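Side-chain contacts in regulatory protein SdiA (Escherichia coli, PDB 4LFU), which activates transcription of the ftsQAZ cell-division genes and of ydiV as a LuxR-type receptor that senses acyl-homoserine lactone autoinducers made by other bacteria: residues H28-Q33 with D40-C45; E65-Y70 with R111-R116; C45-V50 with P81-E86; W95-F100 with P105-A110. All coordinates share one frame; numbering follows the deposited sequence.

Contact 1 (H28-Q33 with D40-C45); sequences HEIELQ and DYYSLC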
loop_
_atom_site.group_PDB
_atom_site.type_symbol
_atom_site.label_atom_id
_atom_site.label_comp_id
_atom_site.label_asym_id
_atom_site.label_seq_id
_atom_site.Cartn_x
_atom_site.Cartn_y
_atom_site.Cartn_z
ATOM N N HIS A 28 6.437 -15.952 18.119
ATOM C CA HIS A 28 6.883 -17.330 18.285
ATOM C C HIS A 28 6.764 -18.141 16.993
ATOM O O HIS A 28 7.659 -18.925 16.668
ATOM C CB HIS A 28 6.138 -18.020 19.441
ATOM C CG HIS A 28 6.567 -19.437 19.654
ATOM N ND1 HIS A 28 5.821 -20.514 19.215
ATOM C CD2 HIS A 28 7.689 -19.955 20.215
ATOM C CE1 HIS A 28 6.461 -21.635 19.511
ATOM N NE2 HIS A 28 7.595 -21.322 20.117
ATOM N N GLU A 29 5.666 -17.946 16.260
ATOM C CA GLU A 29 5.446 -18.611 14.975
ATOM C C GLU A 29 6.445 -18.168 13.910
ATOM O O GLU A 29 6.891 -18.991 13.113
ATOM C CB GLU A 29 4.003 -18.400 14.491
ATOM C CG GLU A 29 3.586 -19.217 13.243
ATOM C CD GLU A 29 3.789 -20.728 13.406
ATOM O OE1 GLU A 29 3.461 -21.268 14.491
ATOM O OE2 GLU A 29 4.277 -21.383 12.451
ATOM N N ILE A 30 6.795 -16.877 13.889
ATOM C CA ILE A 30 7.817 -16.373 12.959
ATOM C C ILE A 30 9.179 -16.979 13.277
ATOM O O ILE A 30 9.885 -17.406 12.365
ATOM C CB ILE A 30 7.938 -14.838 12.950
ATOM C CG1 ILE A 30 6.710 -14.208 12.281
ATOM C CG2 ILE A 30 9.251 -14.405 12.258
ATOM C CD1 ILE A 30 6.514 -12.736 12.658
ATOM N N GLU A 31 9.517 -17.038 14.569
ATOM C CA GLU A 31 10.747 -17.709 15.026
ATOM C C GLU A 31 10.818 -19.183 14.587
ATOM O O GLU A 31 11.817 -19.614 14.012
ATOM C CB GLU A 31 10.935 -17.586 16.541
ATOM C CG GLU A 31 12.270 -18.185 17.002
ATOM C CD GLU A 31 12.548 -17.975 18.478
ATOM O OE1 GLU A 31 13.641 -17.448 18.800
ATOM O OE2 GLU A 31 11.675 -18.330 19.317
ATOM N N LEU A 32 9.741 -19.928 14.828
ATOM C CA LEU A 32 9.624 -21.320 14.365
ATOM C C LEU A 32 9.772 -21.491 12.852
ATOM O O LEU A 32 10.460 -22.407 12.401
ATOM C CB LEU A 32 8.308 -21.929 14.849
ATOM C CG LEU A 32 8.189 -23.446 15.057
ATOM C CD1 LEU A 32 7.237 -24.104 14.031
ATOM C CD2 LEU A 32 9.564 -24.180 15.143
ATOM N N GLN A 33 9.132 -20.607 12.083
ATOM C CA GLN A 33 9.209 -20.607 10.612
ATOM C C GLN A 33 10.608 -20.274 10.099
ATOM O O GLN A 33 11.076 -20.872 9.147
ATOM C CB GLN A 33 8.195 -19.609 10.011
ATOM C CG GLN A 33 6.748 -20.038 10.099
ATOM C CD GLN A 33 6.500 -21.380 9.456
ATOM O OE1 GLN A 33 7.017 -21.662 8.370
ATOM N NE2 GLN A 33 5.715 -22.232 10.132
ATOM N N ASP A 40 18.743 -18.540 11.734
ATOM C CA ASP A 40 19.032 -18.396 13.156
ATOM C C ASP A 40 18.204 -17.279 13.754
ATOM O O ASP A 40 17.698 -17.390 14.873
ATOM C CB ASP A 40 20.521 -18.096 13.358
ATOM C CG ASP A 40 21.398 -19.247 12.938
ATOM O OD1 ASP A 40 21.043 -20.409 13.220
ATOM O OD2 ASP A 40 22.437 -19.004 12.312
ATOM N N TYR A 41 18.061 -16.198 13.002
ATOM C CA TYR A 41 17.405 -15.028 13.533
ATOM C C TYR A 41 16.340 -14.468 12.601
ATOM O O TYR A 41 16.374 -14.691 11.410
ATOM C CB TYR A 41 18.435 -13.947 13.835
ATOM C CG TYR A 41 19.549 -14.346 14.788
ATOM C CD1 TYR A 41 19.328 -14.423 16.157
ATOM C CD2 TYR A 41 20.832 -14.608 14.316
ATOM C CE1 TYR A 41 20.359 -14.765 17.044
ATOM C CE2 TYR A 41 21.869 -14.967 15.194
ATOM C CZ TYR A 41 21.624 -15.026 16.545
ATOM O OH TYR A 41 22.633 -15.352 17.400
ATOM N N TYR A 42 15.406 -13.726 13.177
ATOM C CA TYR A 42 14.453 -12.917 12.426
ATOM C C TYR A 42 14.427 -11.542 13.080
ATOM O O TYR A 42 14.841 -11.381 14.236
ATOM C CB TYR A 42 13.052 -13.535 12.474
ATOM C CG TYR A 42 12.360 -13.337 13.817
ATOM C CD1 TYR A 42 12.586 -14.230 14.864
ATOM C CD2 TYR A 42 11.488 -12.253 14.040
ATOM C CE1 TYR A 42 12.006 -14.054 16.089
ATOM C CE2 TYR A 42 10.874 -12.072 15.280
ATOM C CZ TYR A 42 11.144 -12.989 16.294
ATOM O OH TYR A 42 10.581 -12.872 17.549
ATOM N N SER A 43 13.977 -10.551 12.320
ATOM C CA SER A 43 13.602 -9.271 12.860
ATOM C C SER A 43 12.371 -8.766 12.098
ATOM O O SER A 43 12.278 -8.913 10.894
ATOM C CB SER A 43 14.765 -8.273 12.794
ATOM O OG SER A 43 15.087 -7.923 11.464
ATOM N N LEU A 44 11.420 -8.181 12.813
ATOM C CA LEU A 44 10.252 -7.608 12.178
ATOM C C LEU A 44 10.310 -6.116 12.498
ATOM O O LEU A 44 10.233 -5.750 13.671
ATOM C CB LEU A 44 8.988 -8.270 12.744
ATOM C CG LEU A 44 7.795 -8.664 11.850
ATOM C CD1 LEU A 44 6.434 -8.366 12.597
ATOM C CD2 LEU A 44 7.785 -8.036 10.441
ATOM N N CYS A 45 10.530 -5.288 11.464
ATOM C CA CYS A 45 10.648 -3.809 11.565
ATOM C C CYS A 45 9.578 -3.112 10.750
ATOM O O CYS A 45 9.307 -3.491 9.618
ATOM C CB CYS A 45 11.984 -3.289 11.027
ATOM S SG CYS A 45 13.432 -3.992 11.802
#
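Tyr-42 and Leu-44 are the two residues that strand 41-45 presents to Ile-30 and Glu-31 of helix 28-33. Following the second segment from its start, Asp-40 and Tyr-41 both face Ser-136 in a classic beta bulge, and the Tyr-41 side chain leaves the helix behind to meet the rings of Tyr-63 and Trp-67. Tyr-42 then points at the helix and carries most of the contact. Its CG lies between the backbone N and the carbonyl carbon (chi1 75°), which offers one ring face to the helix. The Ile-30 methyl CG2 sits over that face in a CH-pi contact, 4.0 Å from the centroid of the Tyr-42 ring and 29° off its normal; the two side chains cross at about a right angle. Glu-31 takes part through the root of its side chain, with CB 3.7 Å from Tyr-42 CE1, while the rest of the chain extends beyond.

This is helix-on-sheet packing in the autoinducer-binding domain: the local axes run 8.2 Å apart at 140°, and helix 23-36 shares this side of the antiparallel sheet with helix 147-167. Ser-43 next points away, as strand alternation requires. Leu-44 returns to the helix side, where its CG lies 4.3 Å from Ile-30 CD1, and it also touches Leu-162 and Leu-165 of helix 147-167. Within helix 28-33, Gln-33 NE2 donates to Glu-29 OE2 at 2.9 Å; Glu-29 also forms a salt bridge with Arg-16 of helix 6-19.

Contact 2 (E65-Y70 with R111-R116); sequences EAWVSY and RAHGLR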
loop_
_atom_site.group_PDB
_atom_site.type_symbol
_atom_site.label_atom_id
_atom_site.label_comp_id
_atom_site.label_asym_id
_atom_site.label_seq_id
_atom_site.Cartn_x
_atom_site.Cartn_y
_atom_site.Cartn_z
ATOM N N GLU A 65 20.371 -9.045 22.595
ATOM C CA GLU A 65 20.252 -7.652 23.041
ATOM C C GLU A 65 21.485 -6.780 22.801
ATOM O O GLU A 65 21.352 -5.599 22.527
ATOM C CB GLU A 65 19.834 -7.573 24.516
ATOM C CG GLU A 65 19.151 -6.228 24.835
ATOM C CD GLU A 65 18.784 -6.051 26.308
ATOM O OE1 GLU A 65 18.498 -7.069 26.989
ATOM O OE2 GLU A 65 18.796 -4.884 26.783
ATOM N N ALA A 66 22.685 -7.344 22.907
ATOM C CA ALA A 66 23.911 -6.546 22.706
ATOM C C ALA A 66 24.084 -6.046 21.273
ATOM O O ALA A 66 24.620 -4.948 21.052
ATOM C CB ALA A 66 25.142 -7.318 23.160
ATOM N N TRP A 67 23.636 -6.857 20.308
ATOM C CA TRP A 67 23.659 -6.510 18.871
ATOM C C TRP A 67 22.689 -5.385 18.522
ATOM O O TRP A 67 23.023 -4.468 17.778
ATOM C CB TRP A 67 23.298 -7.729 18.013
ATOM C CG TRP A 67 24.226 -8.901 18.123
ATOM C CD1 TRP A 67 25.135 -9.159 19.123
ATOM C CD2 TRP A 67 24.302 -10.008 17.213
ATOM N NE1 TRP A 67 25.775 -10.355 18.879
ATOM C CE2 TRP A 67 25.285 -10.897 17.716
ATOM C CE3 TRP A 67 23.636 -10.334 16.017
ATOM C CZ2 TRP A 67 25.619 -12.103 17.066
ATOM C CZ3 TRP A 67 23.981 -11.523 15.356
ATOM C CH2 TRP A 67 24.974 -12.393 15.886
ATOM N N VAL A 68 21.478 -5.480 19.053
ATOM C CA VAL A 68 20.429 -4.491 18.838
ATOM C C VAL A 68 20.906 -3.164 19.438
ATOM O O VAL A 68 20.884 -2.110 18.800
ATOM C CB VAL A 68 19.085 -4.956 19.520
ATOM C CG1 VAL A 68 18.048 -3.834 19.531
ATOM C CG2 VAL A 68 18.528 -6.176 18.848
ATOM N N SER A 69 21.358 -3.252 20.682
ATOM C CA SER A 69 21.876 -2.107 21.426
ATOM C C SER A 69 23.040 -1.439 20.682
ATOM O O SER A 69 23.150 -0.209 20.664
ATOM C CB SER A 69 22.264 -2.577 22.835
ATOM O OG SER A 69 22.758 -1.516 23.613
ATOM N N TYR A 70 23.864 -2.259 20.025
ATOM C CA TYR A 70 25.019 -1.786 19.223
ATOM C C TYR A 70 24.593 -1.125 17.923
ATOM O O TYR A 70 25.105 -0.070 17.560
ATOM C CB TYR A 70 25.979 -2.966 18.917
ATOM C CG TYR A 70 27.320 -2.593 18.328
ATOM C CD1 TYR A 70 28.362 -2.099 19.137
ATOM C CD2 TYR A 70 27.560 -2.752 16.981
ATOM C CE1 TYR A 70 29.611 -1.771 18.596
ATOM C CE2 TYR A 70 28.810 -2.414 16.407
ATOM C CZ TYR A 70 29.832 -1.924 17.221
ATOM O OH TYR A 70 31.053 -1.590 16.635
ATOM N N ARG A 111 29.372 -9.184 10.173
ATOM C CA ARG A 111 30.282 -10.297 9.882
ATOM C C ARG A 111 31.253 -10.617 11.028
ATOM O O ARG A 111 31.593 -11.793 11.233
ATOM C CB ARG A 111 31.080 -10.013 8.615
ATOM C CG ARG A 111 30.263 -10.036 7.337
ATOM C CD ARG A 111 31.176 -9.938 6.150
ATOM N NE ARG A 111 32.045 -11.113 6.039
ATOM C CZ ARG A 111 31.755 -12.214 5.343
ATOM N NH1 ARG A 111 30.611 -12.324 4.660
ATOM N NH2 ARG A 111 32.619 -13.217 5.338
ATOM N N ALA A 112 31.677 -9.590 11.775
ATOM C CA ALA A 112 32.566 -9.783 12.942
ATOM C C ALA A 112 31.852 -10.482 14.098
ATOM O O ALA A 112 32.494 -11.108 14.931
ATOM C CB ALA A 112 33.150 -8.455 13.411
ATOM N N HIS A 113 30.525 -10.386 14.158
ATOM C CA HIS A 113 29.783 -11.043 15.222
ATOM C C HIS A 113 29.237 -12.394 14.789
ATOM O O HIS A 113 28.578 -13.107 15.576
ATOM C CB HIS A 113 28.676 -10.121 15.745
ATOM C CG HIS A 113 29.203 -8.946 16.506
ATOM N ND1 HIS A 113 29.769 -7.852 15.885
ATOM C CD2 HIS A 113 29.298 -8.716 17.837
ATOM C CE1 HIS A 113 30.161 -6.986 16.799
ATOM N NE2 HIS A 113 29.886 -7.484 17.991
ATOM N N GLY A 114 29.497 -12.748 13.533
ATOM C CA GLY A 114 29.186 -14.088 13.061
ATOM C C GLY A 114 28.104 -14.238 12.015
ATOM O O GLY A 114 27.848 -15.353 11.580
ATOM N N LEU A 115 27.458 -13.143 11.612
ATOM C CA LEU A 115 26.454 -13.197 10.532
ATOM C C LEU A 115 27.084 -13.391 9.147
ATOM O O LEU A 115 28.045 -12.701 8.778
ATOM C CB LEU A 115 25.567 -11.940 10.505
ATOM C CG LEU A 115 24.331 -11.751 11.390
ATOM C CD1 LEU A 115 23.592 -10.496 10.927
ATOM C CD2 LEU A 115 23.394 -12.968 11.386
ATOM N N ARG A 116 26.497 -14.293 8.366
ATOM C CA ARG A 116 26.998 -14.590 7.012
ATOM C C ARG A 116 25.957 -14.389 5.896
ATOM O O ARG A 116 26.302 -13.984 4.804
ATOM C CB ARG A 116 27.599 -16.022 6.950
ATOM C CG ARG A 116 28.906 -16.231 7.799
ATOM C CD ARG A 116 30.086 -15.378 7.301
ATOM N NE ARG A 116 31.308 -15.538 8.108
ATOM C CZ ARG A 116 31.711 -14.705 9.075
ATOM N NH1 ARG A 116 30.996 -13.631 9.386
ATOM N NH2 ARG A 116 32.836 -14.947 9.749
#
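Trp-67 reaches from helix 65-70 to His-113 and Leu-115, where the chain leaves helix 104-112. From its CB, directed at the other segment, CG stands anti to the carbonyl carbon (chi1 -62°), which carries the indole across to His-113. The five-membered ring comes first: the imidazole of His-113 turns its edge to this ring's face, an edge-to-face pair with centroids 5.2 Å apart and planes at 66°. Here Trp-67 NE1 lies 4.0 Å from His-113 CD2. Farther along, His-113 CB sits over the face of the six-membered ring, 4.3 Å from that centroid, in a CH-pi contact. Trp-67 CZ2 approaches the backbone as well, 3.5 Å from His-113 O. At the far end of the six-membered ring, Trp-67 CZ3 comes within 4.0 Å of Leu-115 CG.

The imidazole is also held from its own helix, because His-113 ND1 bonds to Ala-109 O, which should limit its rotation. Tyr-70, one turn on from Trp-67, completes an aromatic cluster, its ring oblique to that of His-113. Gly-114 takes a positive phi in a Schellman motif that ends helix 104-112 and leads the chain on to Leu-115. Past it, Arg-116 NH1 donates to Arg-111 O at 2.7 Å, in the carbonyl plane and on a lone pair, tying the chain back to the last helical turn. Between the segments themselves, cohesion rests on C-H groups against pi faces and on dispersion, so shape and ring orientation, rather than polar pairing, set the fit.

Contact 3 (C45-V50 with P81-E86); sequences CVRHPV and PVLNPE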
loop_
_atom_site.group_PDB
_atom_site.type_symbol
_atom_site.label_atom_id
_atom_site.label_comp_id
_atom_site.label_asym_id
_atom_site.label_seq_id
_atom_site.Cartn_x
_atom_site.Cartn_y
_atom_site.Cartn_z
ATOM N N CYS A 45 10.530 -5.288 11.464
ATOM C CA CYS A 45 10.648 -3.809 11.565
ATOM C C CYS A 45 9.578 -3.112 10.750
ATOM O O CYS A 45 9.307 -3.491 9.618
ATOM C CB CYS A 45 11.984 -3.289 11.027
ATOM S SG CYS A 45 13.432 -3.992 11.802
ATOM N N VAL A 46 9.019 -2.054 11.327
ATOM C CA VAL A 46 7.916 -1.324 10.723
ATOM C C VAL A 46 8.282 0.143 10.713
ATOM O O VAL A 46 8.427 0.733 11.787
ATOM C CB VAL A 46 6.569 -1.590 11.510
ATOM C CG1 VAL A 46 5.412 -0.838 10.895
ATOM C CG2 VAL A 46 6.253 -3.097 11.553
ATOM N N ARG A 47 8.468 0.702 9.513
ATOM C CA ARG A 47 8.638 2.141 9.314
ATOM C C ARG A 47 7.247 2.767 9.163
ATOM O O ARG A 47 6.560 2.560 8.163
ATOM C CB ARG A 47 9.518 2.502 8.057
ATOM C CG ARG A 47 10.665 1.509 7.684
ATOM C CD ARG A 47 11.735 2.071 6.646
ATOM N NE ARG A 47 12.527 3.116 7.300
ATOM C CZ ARG A 47 13.841 3.311 7.183
ATOM N NH1 ARG A 47 14.594 2.539 6.406
ATOM N NH2 ARG A 47 14.405 4.305 7.865
ATOM N N HIS A 48 6.843 3.510 10.186
ATOM C CA HIS A 48 5.560 4.192 10.200
ATOM C C HIS A 48 5.542 5.389 9.242
ATOM O O HIS A 48 6.578 6.016 9.010
ATOM C CB HIS A 48 5.218 4.623 11.622
ATOM C CG HIS A 48 4.848 3.479 12.515
ATOM N ND1 HIS A 48 5.718 2.446 12.804
ATOM C CD2 HIS A 48 3.707 3.210 13.193
ATOM C CE1 HIS A 48 5.127 1.588 13.616
ATOM N NE2 HIS A 48 3.907 2.030 13.870
ATOM N N PRO A 49 4.365 5.699 8.669
ATOM C CA PRO A 49 4.271 6.822 7.748
ATOM C C PRO A 49 4.458 8.176 8.454
ATOM O O PRO A 49 4.804 9.155 7.806
ATOM C CB PRO A 49 2.853 6.695 7.205
ATOM C CG PRO A 49 2.102 6.108 8.322
ATOM C CD PRO A 49 3.057 5.055 8.864
ATOM N N VAL A 50 4.222 8.227 9.765
ATOM C CA VAL A 50 4.261 9.476 10.554
ATOM C C VAL A 50 4.983 9.201 11.870
ATOM O O VAL A 50 4.966 8.058 12.340
ATOM C CB VAL A 50 2.826 10.021 10.869
ATOM C CG1 VAL A 50 2.119 10.486 9.607
ATOM C CG2 VAL A 50 1.991 8.988 11.568
ATOM N N PRO A 81 20.608 -0.909 4.376
ATOM C CA PRO A 81 20.046 -1.025 3.022
ATOM C C PRO A 81 18.896 -2.025 2.941
ATOM O O PRO A 81 18.126 -2.033 1.975
ATOM C CB PRO A 81 21.239 -1.512 2.197
ATOM C CG PRO A 81 22.142 -2.207 3.191
ATOM C CD PRO A 81 21.875 -1.657 4.531
ATOM N N VAL A 82 18.786 -2.847 3.970
ATOM C CA VAL A 82 17.796 -3.911 4.062
ATOM C C VAL A 82 16.389 -3.329 4.355
ATOM O O VAL A 82 15.374 -4.023 4.219
ATOM C CB VAL A 82 18.328 -4.954 5.108
ATOM C CG1 VAL A 82 17.251 -5.647 5.878
ATOM C CG2 VAL A 82 19.318 -5.921 4.431
ATOM N N LEU A 83 16.352 -2.043 4.714
ATOM C CA LEU A 83 15.133 -1.324 5.103
ATOM C C LEU A 83 14.768 -0.231 4.089
ATOM O O LEU A 83 14.046 0.722 4.393
ATOM C CB LEU A 83 15.324 -0.723 6.505
ATOM C CG LEU A 83 14.900 -1.463 7.779
ATOM C CD1 LEU A 83 14.634 -2.980 7.652
ATOM C CD2 LEU A 83 15.861 -1.184 8.913
ATOM N N ASN A 84 15.323 -0.375 2.895
ATOM C CA ASN A 84 15.106 0.542 1.822
ATOM C C ASN A 84 14.381 -0.222 0.715
ATOM O O ASN A 84 14.974 -1.078 0.057
ATOM C CB ASN A 84 16.448 1.120 1.339
ATOM C CG ASN A 84 16.298 2.067 0.154
ATOM O OD1 ASN A 84 15.183 2.437 -0.245
ATOM N ND2 ASN A 84 17.427 2.447 -0.434
ATOM N N PRO A 85 13.085 0.078 0.524
ATOM C CA PRO A 85 12.232 -0.561 -0.490
ATOM C C PRO A 85 12.729 -0.440 -1.957
ATOM O O PRO A 85 12.450 -1.316 -2.768
ATOM C CB PRO A 85 10.879 0.136 -0.293
ATOM C CG PRO A 85 11.181 1.391 0.395
ATOM C CD PRO A 85 12.335 1.091 1.294
ATOM N N GLU A 86 13.472 0.621 -2.273
ATOM C CA GLU A 86 14.088 0.799 -3.595
ATOM C C GLU A 86 15.041 -0.328 -3.990
ATOM O O GLU A 86 15.322 -0.517 -5.170
ATOM C CB GLU A 86 14.799 2.149 -3.689
ATOM C CG GLU A 86 13.847 3.366 -3.872
ATOM C CD GLU A 86 14.092 4.477 -2.838
ATOM O OE1 GLU A 86 14.780 5.478 -3.175
ATOM O OE2 GLU A 86 13.608 4.341 -1.678
#
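Arg-47 and Cys-45, on the strand, meet the loop at a single residue, Leu-83. The polar part is one bond: Arg-47 NH1 donates to the backbone oxygen Leu-83 O at 2.8 Å, with an N-H...O angle of 152°. The oxygen lies close to the guanidinium plane, at its edge, but the donor stands 45° above the carbonyl plane and so misses a lone pair. A bend at chi3 (69°) folds the end of the arginine over to this carbonyl, and Arg-47 CD follows to 3.5 Å from Leu-83 O.

The apolar part is lighter. Leu-83 CD1 reaches Cys-45 CB at 4.3 Å, and Phe-132 of the adjoining strand 130-137 touches both Arg-47 and Leu-83. Within the loop, Asn-84 OD1 accepts from Glu-86 N at 3.2 Å, an Asx turn that shapes the chain just after the contact.

A guanidinium N-H directed at a main-chain carbonyl binds the loop between helix 65-73 and strand 92-94 to the sheet through a backbone oxygen, an acceptor that belongs to the main chain and not to the leucine side chain. The positive charge probably polarises that C=O, a pull less dependent on lone-pair direction than a neutral bond would be.

Contact 4 (W95-F100 with P105-A110); sequences WNDDLF and PLWEAA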
loop_
_atom_site.group_PDB
_atom_site.type_symbol
_atom_site.label_atom_id
_atom_site.label_comp_id
_atom_site.label_asym_id
_atom_site.label_seq_id
_atom_site.Cartn_x
_atom_site.Cartn_y
_atom_site.Cartn_z
ATOM N N TRP A 95 20.126 -11.100 0.548
ATOM C CA TRP A 95 21.319 -10.264 0.869
ATOM C C TRP A 95 22.539 -10.669 0.047
ATOM O O TRP A 95 22.781 -11.856 -0.185
ATOM C CB TRP A 95 21.694 -10.253 2.362
ATOM C CG TRP A 95 20.580 -9.868 3.297
ATOM C CD1 TRP A 95 19.328 -9.395 2.958
ATOM C CD2 TRP A 95 20.615 -9.912 4.732
ATOM N NE1 TRP A 95 18.593 -9.172 4.095
ATOM C CE2 TRP A 95 19.353 -9.477 5.195
ATOM C CE3 TRP A 95 21.584 -10.299 5.667
ATOM C CZ2 TRP A 95 19.038 -9.396 6.551
ATOM C CZ3 TRP A 95 21.265 -10.242 7.025
ATOM C CH2 TRP A 95 20.001 -9.781 7.450
ATOM N N ASN A 96 23.270 -9.667 -0.413
ATOM C CA ASN A 96 24.534 -9.866 -1.119
ATOM C C ASN A 96 25.503 -8.797 -0.680
ATOM O O ASN A 96 25.089 -7.834 -0.043
ATOM C CB ASN A 96 24.365 -9.858 -2.646
ATOM C CG ASN A 96 23.780 -8.555 -3.176
ATOM O OD1 ASN A 96 24.362 -7.476 -3.042
ATOM N ND2 ASN A 96 22.620 -8.660 -3.801
ATOM N N ASP A 97 26.780 -8.956 -1.024
ATOM C CA ASP A 97 27.798 -7.988 -0.612
ATOM C C ASP A 97 27.610 -6.609 -1.203
ATOM O O ASP A 97 27.794 -5.621 -0.499
ATOM C CB ASP A 97 29.204 -8.514 -0.880
ATOM C CG ASP A 97 29.584 -9.626 0.063
ATOM O OD1 ASP A 97 29.027 -9.661 1.174
ATOM O OD2 ASP A 97 30.425 -10.472 -0.301
ATOM N N ASP A 98 27.203 -6.537 -2.470
ATOM C CA ASP A 98 27.001 -5.237 -3.159
ATOM C C ASP A 98 25.999 -4.346 -2.458
ATOM O O ASP A 98 26.123 -3.137 -2.511
ATOM C CB ASP A 98 26.583 -5.425 -4.629
ATOM C CG ASP A 98 27.482 -6.409 -5.367
ATOM O OD1 ASP A 98 27.401 -7.634 -5.058
ATOM O OD2 ASP A 98 28.272 -5.956 -6.229
ATOM N N LEU A 99 25.011 -4.976 -1.813
ATOM C CA LEU A 99 23.951 -4.314 -1.035
ATOM C C LEU A 99 24.514 -3.373 0.033
ATOM O O LEU A 99 23.930 -2.310 0.322
ATOM C CB LEU A 99 23.087 -5.382 -0.364
ATOM C CG LEU A 99 21.558 -5.380 -0.383
ATOM C CD1 LEU A 99 21.007 -6.302 0.690
ATOM C CD2 LEU A 99 20.994 -4.001 -0.214
ATOM N N PHE A 100 25.675 -3.746 0.582
ATOM C CA PHE A 100 26.250 -3.062 1.734
ATOM C C PHE A 100 27.428 -2.146 1.446
ATOM O O PHE A 100 28.094 -1.704 2.376
ATOM C CB PHE A 100 26.610 -4.093 2.811
ATOM C CG PHE A 100 25.404 -4.834 3.356
ATOM C CD1 PHE A 100 24.693 -4.328 4.440
ATOM C CD2 PHE A 100 24.973 -6.019 2.765
ATOM C CE1 PHE A 100 23.572 -5.002 4.933
ATOM C CE2 PHE A 100 23.862 -6.698 3.237
ATOM C CZ PHE A 100 23.154 -6.196 4.334
ATOM N N PRO A 105 30.290 -0.015 7.632
ATOM C CA PRO A 105 30.330 -0.243 9.084
ATOM C C PRO A 105 29.350 -1.308 9.565
ATOM O O PRO A 105 29.684 -2.073 10.460
ATOM C CB PRO A 105 29.958 1.133 9.668
ATOM C CG PRO A 105 30.402 2.096 8.640
ATOM C CD PRO A 105 30.030 1.416 7.343
ATOM N N LEU A 106 28.166 -1.372 8.956
ATOM C CA LEU A 106 27.136 -2.352 9.339
ATOM C C LEU A 106 27.553 -3.773 8.951
ATOM O O LEU A 106 27.421 -4.712 9.739
ATOM C CB LEU A 106 25.787 -2.007 8.664
ATOM C CG LEU A 106 24.425 -2.431 9.245
ATOM C CD1 LEU A 106 23.385 -2.563 8.118
ATOM C CD2 LEU A 106 24.454 -3.688 10.108
ATOM N N TRP A 107 28.019 -3.912 7.719
ATOM C CA TRP A 107 28.474 -5.185 7.150
ATOM C C TRP A 107 29.660 -5.733 7.958
ATOM O O TRP A 107 29.695 -6.920 8.263
ATOM C CB TRP A 107 28.815 -4.955 5.667
ATOM C CG TRP A 107 29.387 -6.126 4.837
ATOM C CD1 TRP A 107 28.675 -7.062 4.117
ATOM C CD2 TRP A 107 30.779 -6.421 4.603
ATOM N NE1 TRP A 107 29.532 -7.923 3.471
ATOM C CE2 TRP A 107 30.828 -7.567 3.758
ATOM C CE3 TRP A 107 31.985 -5.841 5.033
ATOM C CZ2 TRP A 107 32.046 -8.138 3.321
ATOM C CZ3 TRP A 107 33.199 -6.420 4.614
ATOM C CH2 TRP A 107 33.211 -7.558 3.765
ATOM N N GLU A 108 30.601 -4.854 8.333
ATOM C CA GLU A 108 31.784 -5.247 9.132
ATOM C C GLU A 108 31.430 -5.663 10.539
ATOM O O GLU A 108 31.874 -6.705 10.995
ATOM C CB GLU A 108 32.845 -4.128 9.177
ATOM C CG GLU A 108 33.541 -3.903 7.829
ATOM C CD GLU A 108 34.620 -2.839 7.866
ATOM O OE1 GLU A 108 35.127 -2.497 8.981
ATOM O OE2 GLU A 108 34.969 -2.351 6.759
ATOM N N ALA A 109 30.624 -4.853 11.225
ATOM C CA ALA A 109 30.078 -5.233 12.533
ATOM C C ALA A 109 29.327 -6.564 12.479
ATOM O O ALA A 109 29.548 -7.417 13.313
ATOM C CB ALA A 109 29.182 -4.128 13.081
ATOM N N ALA A 110 28.436 -6.740 11.502
ATOM C CA ALA A 110 27.637 -7.979 11.401
ATOM C C ALA A 110 28.478 -9.238 11.152
ATOM O O ALA A 110 28.291 -10.248 11.822
ATOM C CB ALA A 110 26.531 -7.848 10.327
#
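Trp-107 and Phe-100 bring their rings together obliquely, the benzene ring and the five-membered ring of the indole lying 5.8 Å apart between centroids with planes at 36°. Each has a different neighbour at its edge. Near the plane of the indole is Asp-97, whose OD1 accepts from Trp-107 NE1 at 2.9 Å; near the plane of the Phe-100 ring is a methyl, Leu-106 CD1, 4.0 Å from Phe-100 CE1. The carboxylate stands almost perpendicular to the indole, and its OD1 is approached from above the carboxylate plane, 50° out of it. Closer to the backbones, Phe-100 CB and Trp-107 CB pack at 3.7 Å. The indole reaches Asp-97 because its CG is anti to the backbone N (chi1 177°), carrying the ring out from helix 105-110 toward the loop.

These residues fold the loop that follows strand 92-94 back against helix 104-112, with only a short connection between them. Asn-96 heads the turn with an Asx motif, its OD1 accepting from Leu-99 N at 2.9 Å, and Phe-100 N bonds back to Asp-97 O at 3.0 Å. That second bond links the residue that receives the indole N-H to the one that packs against Leu-106 and Trp-107 of the helix. Asp-97 lies at the surface, so its bond with Trp-107 probably competes with water, whereas Phe-100 also touches Pro-81 and Leu-106 touches Asp-80, both from the loop between helix 65-73 and strand 92-94.

Overall arrangement
All four contacts belong to the autoinducer-binding domain. Contact 1 packs a helix on one side of the sheet; contacts 2, 3 and 4 gather on the other. Tyr-41 joins the first two, with its CE2 4.0 Å from Trp-67 CZ3. Contacts 2 and 4 share helix 104-112, their centres about 12 Å apart, and Leu-115 N probably bonds to Ala-110 O. Contact 3 reaches contact 4 through its loop: Pro-81 CG lies 3.5 Å from Phe-100 CD1. Side chains of contacts 2, 3 and 4 (His-113, Leu-83 and Phe-100) each come within about 4 Å of bound tetraethylene glycol, probably from crystallisation, consistent with a pocket where LuxR relatives hold their autoinducer.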